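Local coordinates for protein putative fumarylpyruvate hydrolase (Burkholderia cenocepacia, PDB 4MAQ) that is a putative hydrolase-type enzyme of the fumarylacetoacetate hydrolase (FAH) family, with a fold built around mixed beta-sheets, at residues D119-D124 against D137-F142; D84-I89 against V213-P218. All coordinates share one frame; numbering follows the deposited sequence. Where two conformers were deposited one is given.

Contact 1 of 2, residues D119-D124 against D137-F142; sequences DLTRRD and DWAKGF
Two nitrogens of Arg-122 close on one carbonyl oxygen, Trp-138 O, which lies in the guanidinium plane: NE approaches from above the carbonyl plane, whereas NH2 arrives in that plane, on a lone pair, at 2.8 Å. The same residue gives its backbone N to Ala-139 O (2.9 Å), again on a lone pair, so helix 137-140 has two successive carbonyls taken up by one arginine. The side chain bends at chi3 (-73°), which turns the guanidinium back toward the helix. Phe-142 packs against the same side chain. Its CB sits over one guanidinium face, 3.4 Å from Arg-122 NH2, and Arg-122 CG rests over one face of its ring in a CH-pi contact, 3.9 Å from the centroid. The phenyl takes the crowded position between backbone N and carbonyl carbon (chi1 60°), and Phe-142 CZ reaches Leu-120 CB at 3.8 Å.

At the other end of the contact Lys-140, bent at chi2 (-64°), crosses Asp-119 at about a right angle. Its NZ forms a salt bridge with Asp-119 OD2 at 2.8 Å, meeting the oxygen from above the carboxylate plane, and also donates to Thr-121 OG1 at 2.8 Å.

Farther out, Lys-64 pairs with Asp-119 OD1 and also binds Lys-140 O; two lysines sharing one buried carboxylate would be expected to keep it ionised. Arg-122 NH1 is held by Pro-80 O and by Ser-196 O of the second subunit, so the arginine also reaches the dimer interface. Arg-122 is the N-cap residue of helix 123-132, and the arrangement is a strand-to-helix junction of the FAH-family fold: strand 111-122, which runs straight into helix 123-132, is tied to the short helix 137-140 after it.

Contact 2 of 2, residues D84-I89 against V213-P218; sequences DLHHEI and VGALQP
The His-86 ring lies flat against the backbone of the other strand: Gly-214 C and Ala-215 N sit over the centre of one face, with Gly-214 CA 4.3 Å from the centroid as a CH-pi contact. At its edge Val-213 CG2 approaches His-86 ND1 (3.7 Å), while Asp-84 OD1 lies in the ring plane and takes a weak hydrogen bond from NE2. The His-87 ring carries Gly-214 O over one face, offset toward the rim and 3.1 Å from His-87 CD2. At its edge are Leu-216 CG and a water that joins His-87 NE2 to Ala-215 O. Gln-175 OE1 bonds ND1, so the ring is held at both nitrogens. Its chi1 of 56° sets it in the crowded position between backbone N and carbonyl carbon, and Leu-216 crosses it at about a right angle, with Leu-216 CD2 3.6 Å from His-87 CD2.

The backbones are joined by two bonds, Leu-216 N to Leu-85 O (2.7 Å) and His-87 N to Gly-214 O (3.0 Å), each nearly along the C=O axis. A second water bridges Leu-85 N and Leu-216 O. His-87 O is buried, with no polar partner in the model. The strand directions differ by 117°, far from straight antiparallel: 214-216 is a short, weakly bonded strand that crosses the start of strand 85-95 in an irregular antiparallel pairing on the mixed sheet of the FAH-type fold.

In the fold
Strand 85-95 pairs with strand 111-122 in the mixed sheet, and this pairing joins the two contacts: Thr-121 O meets His-86 N, and Arg-123 N meets Asp-84 O, both at 2.9 Å. Leu-120 CD2 also packs on Leu-216 CD1, so the apolar side of contact 2 continues into contact 1. Contact 1 is buried, touches the second subunit and relies on an arginine that binds helix carbonyls, a lysine-aspartate salt bridge and the packing of Phe-142. Contact 2 is partly buried, touches no other chain, and depends on backbone hydrogen bonds, imidazole faces and bridging waters. The centres of contact 1 and contact 2 are about 10 Å apart.

Contact 1 of 2, residues D119-D124 against D137-F142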
loop_
_atom_site.group_PDB
_atom_site.type_symbol
_atom_site.label_atom_id
_atom_site.label_comp_id
_atom_site.label_asym_id
_atom_site.label_seq_id
_atom_site.Cartn_x
_atom_site.Cartn_y
_atom_site.Cartn_z
ATOM N N ASP B 119 2.760 -12.941 7.837
ATOM C CA ASP B 119 1.810 -12.416 6.866
ATOM C C ASP B 119 0.444 -12.941 7.306
ATOM O O ASP B 119 0.181 -14.145 7.243
ATOM C CB ASP B 119 2.217 -12.906 5.472
ATOM C CG ASP B 119 1.179 -12.606 4.390
ATOM O OD1 ASP B 119 0.294 -11.765 4.608
ATOM O OD2 ASP B 119 1.258 -13.233 3.309
ATOM N N LEU B 120 -0.391 -12.058 7.824
ATOM C CA LEU B 120 -1.770 -12.426 8.160
ATOM C C LEU B 120 -2.710 -12.142 7.001
ATOM O O LEU B 120 -2.571 -11.121 6.341
ATOM C CB LEU B 120 -2.232 -11.682 9.425
ATOM C CG LEU B 120 -1.456 -12.023 10.705
ATOM C CD1 LEU B 120 -1.890 -11.119 11.846
ATOM C CD2 LEU B 120 -1.686 -13.481 11.086
ATOM N N THR B 121 -3.683 -13.030 6.814
ATOM C CA THR B 121 -4.603 -12.945 5.685
ATOM C C THR B 121 -6.040 -13.136 6.115
ATOM O O THR B 121 -6.341 -14.058 6.869
ATOM C CB THR B 121 -4.320 -14.060 4.658
ATOM O OG1 THR B 121 -2.937 -14.055 4.344
ATOM C CG2 THR B 121 -5.124 -13.868 3.352
ATOM N N ARG B 122 -6.934 -12.296 5.601
ATOM C CA ARG B 122 -8.380 -12.569 5.725
ATOM C C ARG B 122 -8.686 -13.509 4.559
ATOM O O ARG B 122 -8.937 -13.064 3.436
ATOM C CB ARG B 122 -9.177 -11.267 5.709
ATOM C CG ARG B 122 -8.895 -10.428 6.959
ATOM C CD ARG B 122 -9.851 -9.245 7.101
ATOM N NE ARG B 122 -9.597 -8.152 6.162
ATOM C CZ ARG B 122 -10.113 -6.929 6.263
ATOM N NH1 ARG B 122 -10.843 -6.573 7.325
ATOM N NH2 ARG B 122 -9.833 -6.030 5.320
ATOM N N ARG B 123 -8.583 -14.817 4.815
ATOM C CA ARG B 123 -8.543 -15.834 3.751
ATOM C C ARG B 123 -9.886 -15.970 3.046
ATOM O O ARG B 123 -9.930 -16.253 1.854
ATOM C CB ARG B 123 -8.063 -17.167 4.337
ATOM N N ASP B 124 -10.974 -15.785 3.784
ATOM C CA ASP B 124 -12.291 -15.750 3.163
ATOM C C ASP B 124 -12.411 -14.626 2.134
ATOM O O ASP B 124 -12.882 -14.852 1.009
ATOM C CB ASP B 124 -13.431 -15.719 4.195
ATOM C CG ASP B 124 -13.206 -14.770 5.359
ATOM O OD1 ASP B 124 -12.250 -13.956 5.369
ATOM O OD2 ASP B 124 -14.047 -14.829 6.284
ATOM N N ASP B 137 -6.197 -6.432 -1.705
ATOM C CA ASP B 137 -5.874 -5.505 -0.620
ATOM C C ASP B 137 -6.684 -5.731 0.643
ATOM O O ASP B 137 -6.136 -5.678 1.740
ATOM C CB ASP B 137 -6.051 -4.042 -1.073
ATOM C CG ASP B 137 -5.333 -3.723 -2.400
ATOM O OD1 ASP B 137 -5.710 -4.278 -3.436
ATOM O OD2 ASP B 137 -4.405 -2.900 -2.394
ATOM N N TRP B 138 -7.988 -5.962 0.512
ATOM C CA TRP B 138 -8.767 -6.281 1.694
ATOM C C TRP B 138 -8.260 -7.564 2.382
ATOM O O TRP B 138 -8.269 -7.649 3.608
ATOM C CB TRP B 138 -10.246 -6.389 1.337
ATOM C CG TRP B 138 -11.074 -5.120 1.445
ATOM C CD1 TRP B 138 -12.429 -5.086 1.557
ATOM C CD2 TRP B 138 -10.639 -3.735 1.444
ATOM N NE1 TRP B 138 -12.871 -3.797 1.642
ATOM C CE2 TRP B 138 -11.801 -2.942 1.582
ATOM C CE3 TRP B 138 -9.394 -3.090 1.366
ATOM C CZ2 TRP B 138 -11.757 -1.542 1.627
ATOM C CZ3 TRP B 138 -9.359 -1.685 1.436
ATOM C CH2 TRP B 138 -10.530 -0.942 1.553
ATOM N N ALA B 139 -7.845 -8.551 1.580
ATOM C CA ALA B 139 -7.381 -9.826 2.111
ATOM C C ALA B 139 -6.018 -9.703 2.813
ATOM O O ALA B 139 -5.762 -10.426 3.777
ATOM C CB ALA B 139 -7.335 -10.873 1.027
ATOM N N LYS B 140 -5.152 -8.812 2.310
ATOM C CA LYS B 140 -3.745 -8.854 2.676
ATOM C C LYS B 140 -3.217 -7.605 3.363
ATOM O O LYS B 140 -2.160 -7.682 4.009
ATOM C CB LYS B 140 -2.903 -9.073 1.424
ATOM C CG LYS B 140 -2.872 -10.526 0.924
ATOM C CD LYS B 140 -2.209 -11.504 1.916
ATOM C CE LYS B 140 -1.890 -12.831 1.213
ATOM N NZ LYS B 140 -1.263 -13.768 2.174
ATOM N N GLY B 141 -3.907 -6.470 3.201
ATOM C CA GLY B 141 -3.362 -5.167 3.614
ATOM C C GLY B 141 -4.139 -4.452 4.684
ATOM O O GLY B 141 -4.132 -3.214 4.776
ATOM N N PHE B 142 -4.792 -5.243 5.521
ATOM C CA PHE B 142 -5.676 -4.741 6.566
ATOM C C PHE B 142 -4.903 -4.330 7.839
ATOM O O PHE B 142 -3.661 -4.420 7.886
ATOM C CB PHE B 142 -6.778 -5.792 6.851
ATOM C CG PHE B 142 -6.230 -7.117 7.301
ATOM C CD1 PHE B 142 -5.845 -8.098 6.360
ATOM C CD2 PHE B 142 -6.035 -7.365 8.660
ATOM C CE1 PHE B 142 -5.315 -9.301 6.795
ATOM C CE2 PHE B 142 -5.480 -8.565 9.089
ATOM C CZ PHE B 142 -5.120 -9.537 8.161
#

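Contact 2 of 2, residues D84-I89 against V213-P218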
loop_
_atom_site.group_PDB
_atom_site.type_symbol
_atom_site.label_atom_id
_atom_site.label_comp_id
_atom_site.label_asym_id
_atom_site.label_seq_id
_atom_site.Cartn_x
_atom_site.Cartn_y
_atom_site.Cartn_z
ATOM N N ASP B 84 -11.968 -16.144 9.058
ATOM C CA ASP B 84 -10.923 -17.080 8.610
ATOM C C ASP B 84 -9.562 -16.378 8.435
ATOM O O ASP B 84 -9.113 -16.111 7.321
ATOM C CB ASP B 84 -11.376 -17.795 7.318
ATOM C CG ASP B 84 -10.531 -19.018 6.976
ATOM O OD1 ASP B 84 -9.900 -19.604 7.881
ATOM O OD2 ASP B 84 -10.520 -19.397 5.790
ATOM N N LEU B 85 -8.928 -16.077 9.566
ATOM C CA LEU B 85 -7.623 -15.392 9.615
ATOM C C LEU B 85 -6.527 -16.428 9.509
ATOM O O LEU B 85 -6.479 -17.340 10.334
ATOM C CB LEU B 85 -7.493 -14.644 10.925
ATOM C CG LEU B 85 -6.251 -13.776 11.099
ATOM C CD1 LEU B 85 -6.263 -12.563 10.183
ATOM C CD2 LEU B 85 -6.228 -13.329 12.544
ATOM N N HIS B 86 -5.662 -16.312 8.498
ATOM C CA HIS B 86 -4.580 -17.283 8.353
ATOM C C HIS B 86 -3.216 -16.705 8.681
ATOM O O HIS B 86 -3.000 -15.496 8.519
ATOM C CB HIS B 86 -4.571 -17.875 6.946
ATOM C CG HIS B 86 -5.628 -18.920 6.766
ATOM N ND1 HIS B 86 -5.476 -20.008 5.937
ATOM C CD2 HIS B 86 -6.845 -19.058 7.349
ATOM C CE1 HIS B 86 -6.565 -20.755 5.991
ATOM N NE2 HIS B 86 -7.407 -20.206 6.849
ATOM N N HIS B 87 -2.298 -17.582 9.096
ATOM C CA HIS B 87 -0.902 -17.214 9.377
ATOM C C HIS B 87 0.036 -17.763 8.320
ATOM O O HIS B 87 -0.156 -18.876 7.833
ATOM C CB HIS B 87 -0.443 -17.784 10.741
ATOM C CG HIS B 87 -0.593 -19.281 10.872
ATOM N ND1 HIS B 87 0.275 -20.183 10.281
ATOM C CD2 HIS B 87 -1.526 -20.028 11.513
ATOM C CE1 HIS B 87 -0.108 -21.419 10.584
ATOM N NE2 HIS B 87 -1.215 -21.349 11.306
ATOM N N GLU B 88 1.067 -16.982 8.014
ATOM C CA GLU B 88 2.208 -17.441 7.224
ATOM C C GLU B 88 3.482 -16.858 7.822
ATOM O O GLU B 88 3.726 -15.644 7.720
ATOM C CB GLU B 88 2.092 -17.002 5.764
ATOM C CG GLU B 88 0.981 -17.689 5.003
ATOM C CD GLU B 88 0.705 -17.002 3.698
ATOM O OE1 GLU B 88 1.662 -16.810 2.930
ATOM O OE2 GLU B 88 -0.451 -16.633 3.455
ATOM N N ILE B 89 4.305 -17.712 8.440
ATOM C CA ILE B 89 5.595 -17.274 9.008
ATOM C C ILE B 89 6.594 -16.940 7.874
ATOM O O ILE B 89 6.711 -17.703 6.910
ATOM C CB ILE B 89 6.193 -18.387 9.918
ATOM C CG1 ILE B 89 7.465 -17.925 10.633
ATOM C CG2 ILE B 89 6.471 -19.695 9.169
ATOM C CD1 ILE B 89 7.142 -16.984 11.753
ATOM N N VAL B 213 0.385 -23.198 6.208
ATOM C CA VAL B 213 -0.556 -22.077 6.362
ATOM C C VAL B 213 -1.859 -22.624 6.943
ATOM O O VAL B 213 -2.357 -23.672 6.508
ATOM C CB VAL B 213 -0.841 -21.346 5.009
ATOM C CG1 VAL B 213 -1.347 -22.327 3.946
ATOM C CG2 VAL B 213 -1.863 -20.215 5.185
ATOM N N GLY B 214 -2.404 -21.939 7.949
ATOM C CA GLY B 214 -3.629 -22.394 8.595
ATOM C C GLY B 214 -4.253 -21.258 9.363
ATOM O O GLY B 214 -3.732 -20.149 9.365
ATOM N N ALA B 215 -5.385 -21.526 10.002
ATOM C CA ALA B 215 -6.172 -20.483 10.672
ATOM C C ALA B 215 -5.706 -20.157 12.096
ATOM O O ALA B 215 -5.160 -21.015 12.807
ATOM C CB ALA B 215 -7.634 -20.891 10.686
ATOM N N LEU B 216 -5.979 -18.920 12.510
ATOM C CA LEU B 216 -5.812 -18.437 13.891
ATOM C C LEU B 216 -7.181 -18.090 14.438
ATOM O O LEU B 216 -7.954 -17.414 13.765
ATOM C CB LEU B 216 -4.947 -17.178 13.929
ATOM C CG LEU B 216 -3.499 -17.352 13.493
ATOM C CD1 LEU B 216 -2.812 -15.979 13.437
ATOM C CD2 LEU B 216 -2.775 -18.335 14.401
ATOM N N GLN B 217 -7.477 -18.561 15.649
ATOM C CA GLN B 217 -8.697 -18.210 16.352
ATOM C C GLN B 217 -8.422 -17.072 17.311
ATOM O O GLN B 217 -7.298 -16.938 17.806
ATOM C CB GLN B 217 -9.211 -19.400 17.170
ATOM C CG GLN B 217 -9.457 -20.656 16.361
ATOM C CD GLN B 217 -10.337 -20.384 15.166
ATOM O OE1 GLN B 217 -11.330 -19.662 15.268
ATOM N NE2 GLN B 217 -9.974 -20.949 14.015
ATOM N N PRO B 218 -9.439 -16.229 17.580
ATOM C CA PRO B 218 -9.300 -15.246 18.650
ATOM C C PRO B 218 -8.776 -15.899 19.925
ATOM O O PRO B 218 -9.245 -16.975 20.309
ATOM C CB PRO B 218 -10.733 -14.737 18.831
ATOM C CG PRO B 218 -11.363 -14.920 17.489
ATOM C CD PRO B 218 -10.789 -16.206 16.982
HETATM O O HOH W 1 -10.052 -17.208 12.052
HETATM O O HOH W 2 -3.149 -22.998 12.287
#